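Local structure of insecticidal Delta-Endotoxin Cry8Ea1 (Bacillus Thuringiensis, 3EB7) at residues A[131-136]-A[179-184]; A[229-234]-A[446-451]; A[237-242]-A[450-455]; A[416-421]-A[429-434]. The protein is toxic to larvae of the underground pest Holotrichia parallela, probably by forming pores in gut-cell membranes as other three-domain Cry toxins do. All coordinates share one frame; numbering follows the deposited sequence.

Contact 1: residues A[131-136]-A[179-184]; sequences PLLSVY and SDHCVQ
Y136 is the residue that meets H181 across this helix pair, and the N of Y136 bonds to O of L132 at 2.9 Å, in the first turn of helix 133-153, with L132 at the N-cap. From there CG stands anti to the backbone N (chi1 -180°) and carries the phenol ring toward helix 161-191. The imidazole of H181, whose CG is likewise anti to its N, lies over one face of that ring in a face-to-face stack, the centroids 3.8 Å apart and the planes inclined at 29°; the rings are modelled somewhat too close, so the exact spacing is doubtful. The sulfur of C182 takes the edge instead, with SG 5.4 Å from the Y136 ring centroid and close to its plane. Beside the rings, L133 reaches past H181 in the opposite direction, and its CD2 comes to rest 4.1 Å from CA of C182. M211 and V215 of helix 198-220 close over L133, while W185 meets H181 at an inclined angle. Two helices of the N-terminal helical bundle are thus joined by dispersion and ring stacking, with the sulfur at the ring's edge.

Contact 2: residues A[229-234]-A[446-451]; sequences TYPMET and DKITQI
I448 packs against T234, M232 and P231 through successive atoms from CB to its tip. Its CB begins beside T234, 3.8 Å from OG1; CG1, anti to the carbonyl carbon (chi1 -62°), then crosses M232 at about a right angle and touches its CG at 3.8 Å; and the tip, CD1, reaches the loop, 4.0 Å from CD of P231 and near CA of Y230. The T234 hydroxyl is itself tied down within the loop, since OG1 of T234 donates to O of M232. The backbone supplies the register: T234 and I448 form a parallel bridge, and N of I448 gives a bond of 3.0 Å to O of E233. At the more exposed end, E233 and K447 run side by side in the same direction and end in a salt bridge, NZ of K447 meeting OE1 of E233 at 2.8 Å from the anti side, 30° out of the carboxylate plane. Further along the strand Q450 crosses Y230 at about a right angle, its NE2 near CE2 of the ring and the amide plane 62° from it. The hydroxyl of Y230 is bonded to E584, and R502 makes a cation-pi contact with the ring. The loop after helix 198-220 leads into strand 234-235, which pairs in parallel with strand 448-452, while 578-588 pairs with 448-452 in antiparallel fashion.

Contact 3: residues A[237-242]-A[450-455]; sequences QLTREV and QIPVVK
Q237 and Q450 come together without backbone pairing, their CA atoms 6.9 Å apart, and after P452 the second chain turns through a short 3-10 segment in which N of K455 bonds to O of P452. The site lies where the second, beta-prism domain of a three-domain Cry toxin meets the third, a beta-sandwich, and side chains, not backbone bonds, make the link. Q237 does most of this work. Its NE2 donates to O of Q450 at 2.8 Å, nearly straight at 167°, with the acceptor lying in the plane of the amide. On the other side of the same group OE1 accepts from NZ of K455 at 2.9 Å, the donor tilted 19° from the carbonyl plane. Both ends of the amide are therefore gripped, which fixes its rotation. OE1 also receives N of D438, and the ammonium of K455 forms a salt bridge to D438, which would offset its charge, and is bonded to N441 as well. A water adds a second link between the glutamines: it accepts from N of Q237 and donates to OE1 of Q450 at 2.6 Å. Beyond the polar group, T239 packs its methyl CG2 against the proline ring, 3.7 Å from CG of P452, whereas its OG1 meets V454 tip to tip, 3.5 Å from CG1.

Contact 4: residues A[416-421]-A[429-434]; sequences LNYVTF and VFSWTH
S431 receives two successive N-H groups on a single carbonyl: N of N417 bonds to its O at 2.7 Å, and N of Y418 makes a weak bond to the same oxygen at 3.3 Å. This is a classic beta bulge, in which N417, with phi and psi of -113° and -39°, is the extra residue that shifts the register by one. Regular antiparallel pairing then resumes, with N of S431 bonded to O of Y418 and a reciprocal pair joining T420 and V429. Before the bulge L416 stands opposite W432. With its CG anti to the backbone N (chi1 -177°), L416 sets CD1 over the indole in a CH-pi contact, 4.1 Å from the centroid of the six-membered ring of W432; the same methyl lies 3.6 Å from CB of F430. On the face of F430, V419 runs alongside it, CG1 reaching the phenyl edge 3.7 Å from CE2. The other face carries Y418, T420, V429 and S431; the S431 hydroxyl is bonded to E241, and R272 makes a cation-pi contact with Y418. The arrangement is a bulged beta hairpin, part of a three-stranded antiparallel sheet with strand 241-243 in the beta-prism domain of Cry toxins.

Overall arrangement
The four contacts show chemistry following place in the fold. Contacts 1, 3 and 4 are buried, whereas contact 2 is only partly so and carries a salt bridge between partly exposed residues. Contact 1 stands apart in the helical domain, about 12 Å from contacts 2 and 3 at the nearest atoms, and relies on rings. Contacts 2 and 3 use the same strand, 448-452, and share Q450 and I451, yet one pairs backbones and the other bridges them with amides and a water. Contact 4 is regular hairpin pairing interrupted by a bulge; it meets contact 3 directly, O of V242 lying 2.8 Å from N of W432 where their strands adjoin.

Contact 1: residues A[131-136]-A[179-184]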
# COMPACT_ATOMS: atom_id res chain seq x y z
N PRO A 131 -7.11 12.67 -13.97
CA PRO A 131 -6.24 11.99 -14.95
C PRO A 131 -4.73 12.30 -14.77
O PRO A 131 -3.89 11.50 -15.19
CB PRO A 131 -6.77 12.49 -16.31
CG PRO A 131 -7.52 13.75 -15.98
CD PRO A 131 -8.11 13.52 -14.62
N LEU A 132 -4.41 13.43 -14.14
CA LEU A 132 -3.01 13.81 -13.88
C LEU A 132 -2.48 13.42 -12.49
O LEU A 132 -1.38 13.79 -12.14
CB LEU A 132 -2.81 15.33 -14.07
CG LEU A 132 -2.94 15.94 -15.47
CD1 LEU A 132 -3.20 17.47 -15.30
CD2 LEU A 132 -1.71 15.69 -16.39
N LEU A 133 -3.27 12.67 -11.73
CA LEU A 133 -2.94 12.33 -10.32
C LEU A 133 -1.70 11.46 -10.15
O LEU A 133 -0.87 11.75 -9.28
CB LEU A 133 -4.10 11.62 -9.66
CG LEU A 133 -4.56 11.98 -8.24
CD1 LEU A 133 -4.96 10.71 -7.50
CD2 LEU A 133 -3.61 12.85 -7.44
N SER A 134 -1.56 10.40 -10.96
CA SER A 134 -0.32 9.60 -10.84
C SER A 134 0.97 10.38 -11.25
O SER A 134 1.98 10.26 -10.57
CB SER A 134 -0.43 8.17 -11.44
OG SER A 134 -0.66 8.16 -12.83
N VAL A 135 0.90 11.23 -12.29
CA VAL A 135 1.98 12.19 -12.56
C VAL A 135 2.23 13.06 -11.31
O VAL A 135 3.36 13.18 -10.80
CB VAL A 135 1.65 13.12 -13.81
CG1 VAL A 135 2.59 14.34 -13.88
CG2 VAL A 135 1.70 12.32 -15.12
N TYR A 136 1.16 13.66 -10.80
CA TYR A 136 1.27 14.54 -9.64
C TYR A 136 1.95 13.85 -8.44
O TYR A 136 2.89 14.40 -7.88
CB TYR A 136 -0.10 15.05 -9.26
CG TYR A 136 -0.10 15.98 -8.07
CD1 TYR A 136 -0.20 17.37 -8.24
CD2 TYR A 136 -0.00 15.47 -6.75
CE1 TYR A 136 -0.22 18.21 -7.15
CE2 TYR A 136 0.00 16.32 -5.65
CZ TYR A 136 -0.13 17.68 -5.85
OH TYR A 136 -0.15 18.54 -4.76
N SER A 179 0.12 15.48 0.33
CA SER A 179 -0.66 14.37 0.85
C SER A 179 -2.15 14.64 0.65
O SER A 179 -2.89 13.79 0.16
CB SER A 179 -0.34 14.10 2.33
OG SER A 179 1.03 13.81 2.53
N ASP A 180 -2.57 15.85 1.00
CA ASP A 180 -4.00 16.22 0.96
C ASP A 180 -4.56 16.18 -0.45
O ASP A 180 -5.62 15.61 -0.68
CB ASP A 180 -4.20 17.61 1.60
CG ASP A 180 -4.17 17.56 3.14
OD1 ASP A 180 -4.29 16.45 3.73
OD2 ASP A 180 -4.06 18.65 3.76
N HIS A 181 -3.80 16.72 -1.41
CA HIS A 181 -4.20 16.70 -2.81
C HIS A 181 -4.41 15.24 -3.33
O HIS A 181 -5.43 14.92 -3.91
CB HIS A 181 -3.19 17.50 -3.66
CG HIS A 181 -3.48 17.47 -5.13
ND1 HIS A 181 -4.24 18.43 -5.76
CD2 HIS A 181 -3.14 16.57 -6.08
CE1 HIS A 181 -4.32 18.14 -7.05
NE2 HIS A 181 -3.66 17.02 -7.27
N CYS A 182 -3.44 14.37 -3.06
CA CYS A 182 -3.52 12.94 -3.37
C CYS A 182 -4.77 12.23 -2.81
O CYS A 182 -5.52 11.59 -3.56
CB CYS A 182 -2.29 12.22 -2.82
SG CYS A 182 -0.77 12.57 -3.74
N VAL A 183 -4.95 12.30 -1.50
CA VAL A 183 -6.08 11.63 -0.85
C VAL A 183 -7.39 12.17 -1.42
O VAL A 183 -8.24 11.40 -1.87
CB VAL A 183 -5.99 11.74 0.70
CG1 VAL A 183 -7.27 11.20 1.39
CG2 VAL A 183 -4.70 11.03 1.20
N GLN A 184 -7.51 13.49 -1.47
CA GLN A 184 -8.72 14.14 -1.99
C GLN A 184 -9.14 13.71 -3.40
O GLN A 184 -10.27 13.27 -3.61
CB GLN A 184 -8.62 15.69 -1.91
CG GLN A 184 -9.80 16.37 -2.62
CD GLN A 184 -9.62 17.88 -2.84
OE1 GLN A 184 -8.82 18.54 -2.17
NE2 GLN A 184 -10.38 18.41 -3.80

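Contact 2: residues A[229-234]-A[446-451]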
# COMPACT_ATOMS: atom_id res chain seq x y z
N THR A 229 12.39 14.21 12.10
CA THR A 229 11.52 13.20 12.72
C THR A 229 12.03 11.77 12.52
O THR A 229 11.87 10.93 13.42
CB THR A 229 10.06 13.39 12.24
OG1 THR A 229 9.70 14.74 12.46
CG2 THR A 229 9.07 12.51 12.98
N TYR A 230 12.67 11.52 11.38
CA TYR A 230 13.27 10.22 11.08
C TYR A 230 14.77 10.38 10.74
O TYR A 230 15.16 10.33 9.57
CB TYR A 230 12.48 9.52 9.94
CG TYR A 230 11.00 9.33 10.28
CD1 TYR A 230 10.07 10.34 10.01
CD2 TYR A 230 10.54 8.17 10.92
CE1 TYR A 230 8.73 10.19 10.35
CE2 TYR A 230 9.19 8.01 11.24
CZ TYR A 230 8.31 9.02 10.97
OH TYR A 230 6.99 8.89 11.29
N PRO A 231 15.61 10.60 11.78
CA PRO A 231 17.03 10.88 11.56
C PRO A 231 17.88 9.62 11.28
O PRO A 231 19.09 9.70 11.10
CB PRO A 231 17.44 11.52 12.90
CG PRO A 231 16.60 10.79 13.92
CD PRO A 231 15.26 10.64 13.22
N MET A 232 17.24 8.47 11.25
CA MET A 232 17.93 7.23 11.00
C MET A 232 17.02 6.28 10.24
O MET A 232 15.80 6.47 10.19
CB MET A 232 18.40 6.58 12.32
CG MET A 232 17.31 5.90 13.12
SD MET A 232 17.76 5.50 14.83
CE MET A 232 17.29 7.01 15.67
N GLU A 233 17.63 5.25 9.68
CA GLU A 233 16.93 4.17 9.00
C GLU A 233 15.60 3.78 9.67
O GLU A 233 15.55 3.53 10.90
CB GLU A 233 17.88 2.97 8.88
CG GLU A 233 17.30 1.84 8.07
CD GLU A 233 18.38 0.95 7.48
OE1 GLU A 233 18.11 -0.26 7.31
OE2 GLU A 233 19.49 1.48 7.20
N THR A 234 14.54 3.74 8.86
CA THR A 234 13.17 3.44 9.32
C THR A 234 12.52 2.26 8.58
O THR A 234 12.56 2.21 7.35
CB THR A 234 12.28 4.70 9.13
OG1 THR A 234 12.84 5.76 9.89
CG2 THR A 234 10.82 4.45 9.58
N ASP A 446 18.54 -1.24 15.76
CA ASP A 446 19.30 -0.20 15.10
C ASP A 446 18.48 0.63 14.09
O ASP A 446 19.03 1.40 13.32
CB ASP A 446 20.61 -0.78 14.52
CG ASP A 446 20.39 -1.79 13.37
OD1 ASP A 446 19.31 -2.46 13.24
OD2 ASP A 446 21.34 -1.92 12.56
N LYS A 447 17.17 0.48 14.13
CA LYS A 447 16.25 1.18 13.25
C LYS A 447 15.05 1.70 14.08
O LYS A 447 14.80 1.21 15.18
CB LYS A 447 15.74 0.21 12.19
CG LYS A 447 16.80 -0.22 11.23
CD LYS A 447 16.42 -1.50 10.50
CE LYS A 447 17.68 -2.19 9.92
NZ LYS A 447 17.44 -2.71 8.54
N ILE A 448 14.36 2.70 13.55
CA ILE A 448 13.04 3.10 13.99
C ILE A 448 12.06 2.05 13.42
O ILE A 448 11.99 1.86 12.20
CB ILE A 448 12.69 4.55 13.50
CG1 ILE A 448 13.68 5.56 14.11
CG2 ILE A 448 11.22 4.90 13.78
CD1 ILE A 448 13.60 7.00 13.63
N THR A 449 11.35 1.33 14.30
CA THR A 449 10.38 0.33 13.84
C THR A 449 8.98 0.92 13.83
O THR A 449 8.53 1.43 14.85
CB THR A 449 10.44 -0.96 14.71
OG1 THR A 449 11.82 -1.31 14.94
CG2 THR A 449 9.78 -2.08 14.02
N GLN A 450 8.30 0.88 12.69
CA GLN A 450 6.88 1.29 12.65
C GLN A 450 5.98 0.08 12.72
O GLN A 450 6.18 -0.88 11.97
CB GLN A 450 6.56 2.10 11.39
CG GLN A 450 7.26 3.45 11.36
CD GLN A 450 6.97 4.22 10.09
OE1 GLN A 450 6.18 3.79 9.25
NE2 GLN A 450 7.59 5.37 9.94
N ILE A 451 5.02 0.11 13.65
CA ILE A 451 4.13 -1.00 13.89
C ILE A 451 2.73 -0.44 13.94
O ILE A 451 2.31 0.09 14.98
CB ILE A 451 4.37 -1.71 15.26
CG1 ILE A 451 5.87 -1.90 15.53
CG2 ILE A 451 3.50 -3.01 15.35
CD1 ILE A 451 6.48 -3.21 15.00

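Contact 3: residues A[237-242]-A[450-455]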
# COMPACT_ATOMS: atom_id res chain seq x y z
N GLN A 237 5.67 -0.11 7.05
CA GLN A 237 4.83 -1.22 6.61
C GLN A 237 3.56 -0.67 5.99
O GLN A 237 2.89 0.17 6.58
CB GLN A 237 4.42 -2.08 7.82
CG GLN A 237 5.56 -2.41 8.74
CD GLN A 237 5.27 -3.58 9.63
OE1 GLN A 237 5.04 -4.69 9.16
NE2 GLN A 237 5.25 -3.34 10.93
N LEU A 238 3.18 -1.20 4.83
CA LEU A 238 1.87 -0.88 4.22
C LEU A 238 0.95 -2.04 4.49
O LEU A 238 1.17 -3.12 3.96
CB LEU A 238 2.00 -0.65 2.70
CG LEU A 238 3.00 0.41 2.24
CD1 LEU A 238 3.06 0.48 0.72
CD2 LEU A 238 2.60 1.75 2.79
N THR A 239 -0.11 -1.81 5.29
CA THR A 239 -0.96 -2.90 5.76
C THR A 239 -2.27 -3.05 5.03
O THR A 239 -2.96 -4.04 5.22
CB THR A 239 -1.26 -2.83 7.28
OG1 THR A 239 -1.98 -1.62 7.60
CG2 THR A 239 0.04 -3.02 8.14
N ARG A 240 -2.62 -2.07 4.20
CA ARG A 240 -3.84 -2.15 3.36
C ARG A 240 -3.85 -3.40 2.49
O ARG A 240 -2.80 -3.85 2.00
CB ARG A 240 -3.98 -0.91 2.48
CG ARG A 240 -3.23 -0.95 1.12
CD ARG A 240 -1.71 -0.84 1.21
NE ARG A 240 -1.03 -0.97 -0.09
CZ ARG A 240 -0.80 -2.13 -0.72
NH1 ARG A 240 -1.20 -3.30 -0.18
NH2 ARG A 240 -0.17 -2.14 -1.90
N GLU A 241 -5.05 -3.95 2.30
CA GLU A 241 -5.31 -5.01 1.33
C GLU A 241 -5.72 -4.38 0.01
O GLU A 241 -6.52 -3.43 0.02
CB GLU A 241 -6.53 -5.80 1.78
CG GLU A 241 -6.26 -7.08 2.51
CD GLU A 241 -7.59 -7.76 2.89
OE1 GLU A 241 -8.58 -7.01 3.19
OE2 GLU A 241 -7.64 -9.01 2.85
N VAL A 242 -5.22 -4.93 -1.10
CA VAL A 242 -5.69 -4.59 -2.45
C VAL A 242 -6.37 -5.83 -3.04
O VAL A 242 -6.06 -6.96 -2.67
CB VAL A 242 -4.56 -4.09 -3.41
CG1 VAL A 242 -3.98 -2.72 -2.94
CG2 VAL A 242 -3.43 -5.13 -3.55
N GLN A 450 8.30 0.88 12.69
CA GLN A 450 6.88 1.29 12.65
C GLN A 450 5.98 0.08 12.72
O GLN A 450 6.18 -0.88 11.97
CB GLN A 450 6.56 2.10 11.39
CG GLN A 450 7.26 3.45 11.36
CD GLN A 450 6.97 4.22 10.09
OE1 GLN A 450 6.18 3.79 9.25
NE2 GLN A 450 7.59 5.37 9.94
N ILE A 451 5.02 0.11 13.65
CA ILE A 451 4.13 -1.00 13.89
C ILE A 451 2.73 -0.44 13.94
O ILE A 451 2.31 0.09 14.98
CB ILE A 451 4.37 -1.71 15.26
CG1 ILE A 451 5.87 -1.90 15.53
CG2 ILE A 451 3.50 -3.01 15.35
CD1 ILE A 451 6.48 -3.21 15.00
N PRO A 452 2.00 -0.57 12.82
CA PRO A 452 0.58 -0.22 12.75
C PRO A 452 -0.18 -1.05 13.77
O PRO A 452 0.03 -2.25 13.84
CB PRO A 452 0.22 -0.68 11.33
CG PRO A 452 1.49 -0.56 10.57
CD PRO A 452 2.50 -1.07 11.52
N VAL A 453 -1.06 -0.43 14.55
CA VAL A 453 -1.74 -1.19 15.62
C VAL A 453 -2.75 -2.23 15.11
O VAL A 453 -3.18 -3.13 15.85
CB VAL A 453 -2.38 -0.27 16.70
CG1 VAL A 453 -1.29 0.50 17.46
CG2 VAL A 453 -3.43 0.69 16.03
N VAL A 454 -3.09 -2.12 13.82
CA VAL A 454 -3.95 -3.09 13.14
C VAL A 454 -3.25 -4.47 13.04
O VAL A 454 -3.90 -5.48 12.77
CB VAL A 454 -4.50 -2.50 11.80
CG1 VAL A 454 -3.41 -2.43 10.69
CG2 VAL A 454 -5.75 -3.24 11.33
N LYS A 455 -1.96 -4.52 13.35
CA LYS A 455 -1.21 -5.77 13.41
C LYS A 455 -1.26 -6.45 14.79
O LYS A 455 -0.33 -7.19 15.15
CB LYS A 455 0.26 -5.55 12.99
CG LYS A 455 0.44 -4.83 11.64
CD LYS A 455 1.92 -4.97 11.27
CE LYS A 455 2.17 -6.25 10.44
NZ LYS A 455 3.57 -6.75 10.51
O HOH W 1 4.30 2.06 8.89

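Contact 4: residues A[416-421]-A[429-434]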
# COMPACT_ATOMS: atom_id res chain seq x y z
N LEU A 416 -0.75 -13.40 -1.41
CA LEU A 416 -2.19 -13.69 -1.34
C LEU A 416 -2.63 -13.64 0.12
O LEU A 416 -1.99 -14.27 0.99
CB LEU A 416 -2.55 -15.05 -1.96
CG LEU A 416 -4.06 -15.40 -2.01
CD1 LEU A 416 -4.78 -14.40 -2.92
CD2 LEU A 416 -4.28 -16.86 -2.49
N ASN A 417 -3.72 -12.92 0.38
CA ASN A 417 -4.22 -12.75 1.71
C ASN A 417 -5.56 -13.44 1.94
O ASN A 417 -5.80 -14.01 3.00
CB ASN A 417 -4.33 -11.24 2.03
CG ASN A 417 -4.84 -10.94 3.45
OD1 ASN A 417 -4.69 -11.73 4.38
ND2 ASN A 417 -5.47 -9.81 3.60
N TYR A 418 -6.45 -13.39 0.96
CA TYR A 418 -7.79 -13.87 1.15
C TYR A 418 -8.47 -14.12 -0.20
O TYR A 418 -8.00 -13.67 -1.25
CB TYR A 418 -8.58 -12.83 1.98
CG TYR A 418 -9.61 -13.43 2.91
CD1 TYR A 418 -9.23 -14.01 4.13
CD2 TYR A 418 -10.97 -13.43 2.57
CE1 TYR A 418 -10.21 -14.58 4.98
CE2 TYR A 418 -11.94 -13.98 3.41
CZ TYR A 418 -11.55 -14.56 4.60
OH TYR A 418 -12.51 -15.11 5.41
N VAL A 419 -9.58 -14.87 -0.15
CA VAL A 419 -10.47 -15.14 -1.28
C VAL A 419 -11.94 -14.96 -0.87
O VAL A 419 -12.42 -15.61 0.08
CB VAL A 419 -10.29 -16.59 -1.80
CG1 VAL A 419 -10.94 -16.76 -3.16
CG2 VAL A 419 -8.79 -17.00 -1.91
N THR A 420 -12.65 -14.09 -1.59
CA THR A 420 -14.10 -13.95 -1.49
C THR A 420 -14.75 -14.48 -2.78
O THR A 420 -14.05 -14.80 -3.74
CB THR A 420 -14.52 -12.50 -1.26
OG1 THR A 420 -14.04 -11.69 -2.35
CG2 THR A 420 -13.89 -12.02 0.06
N PHE A 421 -16.07 -14.57 -2.81
CA PHE A 421 -16.70 -15.35 -3.86
C PHE A 421 -18.16 -14.94 -4.00
O PHE A 421 -18.78 -14.53 -3.01
CB PHE A 421 -16.53 -16.84 -3.49
CG PHE A 421 -16.99 -17.83 -4.54
CD1 PHE A 421 -16.17 -18.18 -5.59
CD2 PHE A 421 -18.21 -18.47 -4.41
CE1 PHE A 421 -16.60 -19.12 -6.57
CE2 PHE A 421 -18.64 -19.41 -5.36
CZ PHE A 421 -17.84 -19.73 -6.44
N VAL A 429 -12.68 -13.56 -5.91
CA VAL A 429 -11.82 -12.38 -5.95
C VAL A 429 -10.66 -12.68 -5.00
O VAL A 429 -10.87 -13.23 -3.92
CB VAL A 429 -12.61 -11.07 -5.54
CG1 VAL A 429 -11.71 -9.90 -5.27
CG2 VAL A 429 -13.60 -10.69 -6.63
N PHE A 430 -9.44 -12.37 -5.42
CA PHE A 430 -8.26 -12.52 -4.56
C PHE A 430 -7.90 -11.17 -3.95
O PHE A 430 -7.91 -10.15 -4.65
CB PHE A 430 -7.08 -13.08 -5.36
CG PHE A 430 -7.21 -14.53 -5.82
CD1 PHE A 430 -6.25 -15.08 -6.68
CD2 PHE A 430 -8.26 -15.35 -5.41
CE1 PHE A 430 -6.35 -16.44 -7.12
CE2 PHE A 430 -8.36 -16.71 -5.86
CZ PHE A 430 -7.42 -17.25 -6.67
N SER A 431 -7.61 -11.15 -2.66
CA SER A 431 -7.02 -9.98 -2.00
C SER A 431 -5.59 -10.25 -1.57
O SER A 431 -5.18 -11.38 -1.36
CB SER A 431 -7.86 -9.51 -0.79
OG SER A 431 -7.70 -10.38 0.32
N TRP A 432 -4.82 -9.18 -1.45
CA TRP A 432 -3.38 -9.28 -1.29
C TRP A 432 -2.86 -8.25 -0.32
O TRP A 432 -3.37 -7.14 -0.30
CB TRP A 432 -2.70 -9.05 -2.65
CG TRP A 432 -3.21 -9.93 -3.74
CD1 TRP A 432 -4.41 -9.84 -4.40
CD2 TRP A 432 -2.51 -11.01 -4.33
NE1 TRP A 432 -4.49 -10.83 -5.35
CE2 TRP A 432 -3.33 -11.55 -5.32
CE3 TRP A 432 -1.26 -11.58 -4.11
CZ2 TRP A 432 -2.94 -12.65 -6.09
CZ3 TRP A 432 -0.87 -12.66 -4.88
CH2 TRP A 432 -1.71 -13.19 -5.85
N THR A 433 -1.79 -8.61 0.40
CA THR A 433 -1.09 -7.68 1.28
C THR A 433 0.29 -7.40 0.75
O THR A 433 0.85 -8.23 0.05
CB THR A 433 -1.02 -8.17 2.76
OG1 THR A 433 -0.45 -9.48 2.81
CG2 THR A 433 -2.44 -8.20 3.41
N HIS A 434 0.81 -6.21 1.07
CA HIS A 434 2.14 -5.75 0.64
C HIS A 434 3.31 -6.46 1.35
O HIS A 434 3.26 -6.78 2.58
CB HIS A 434 2.24 -4.21 0.79
CG HIS A 434 3.36 -3.59 0.00
ND1 HIS A 434 4.64 -3.48 0.49
CD2 HIS A 434 3.38 -3.04 -1.24
CE1 HIS A 434 5.42 -2.93 -0.42
NE2 HIS A 434 4.68 -2.64 -1.48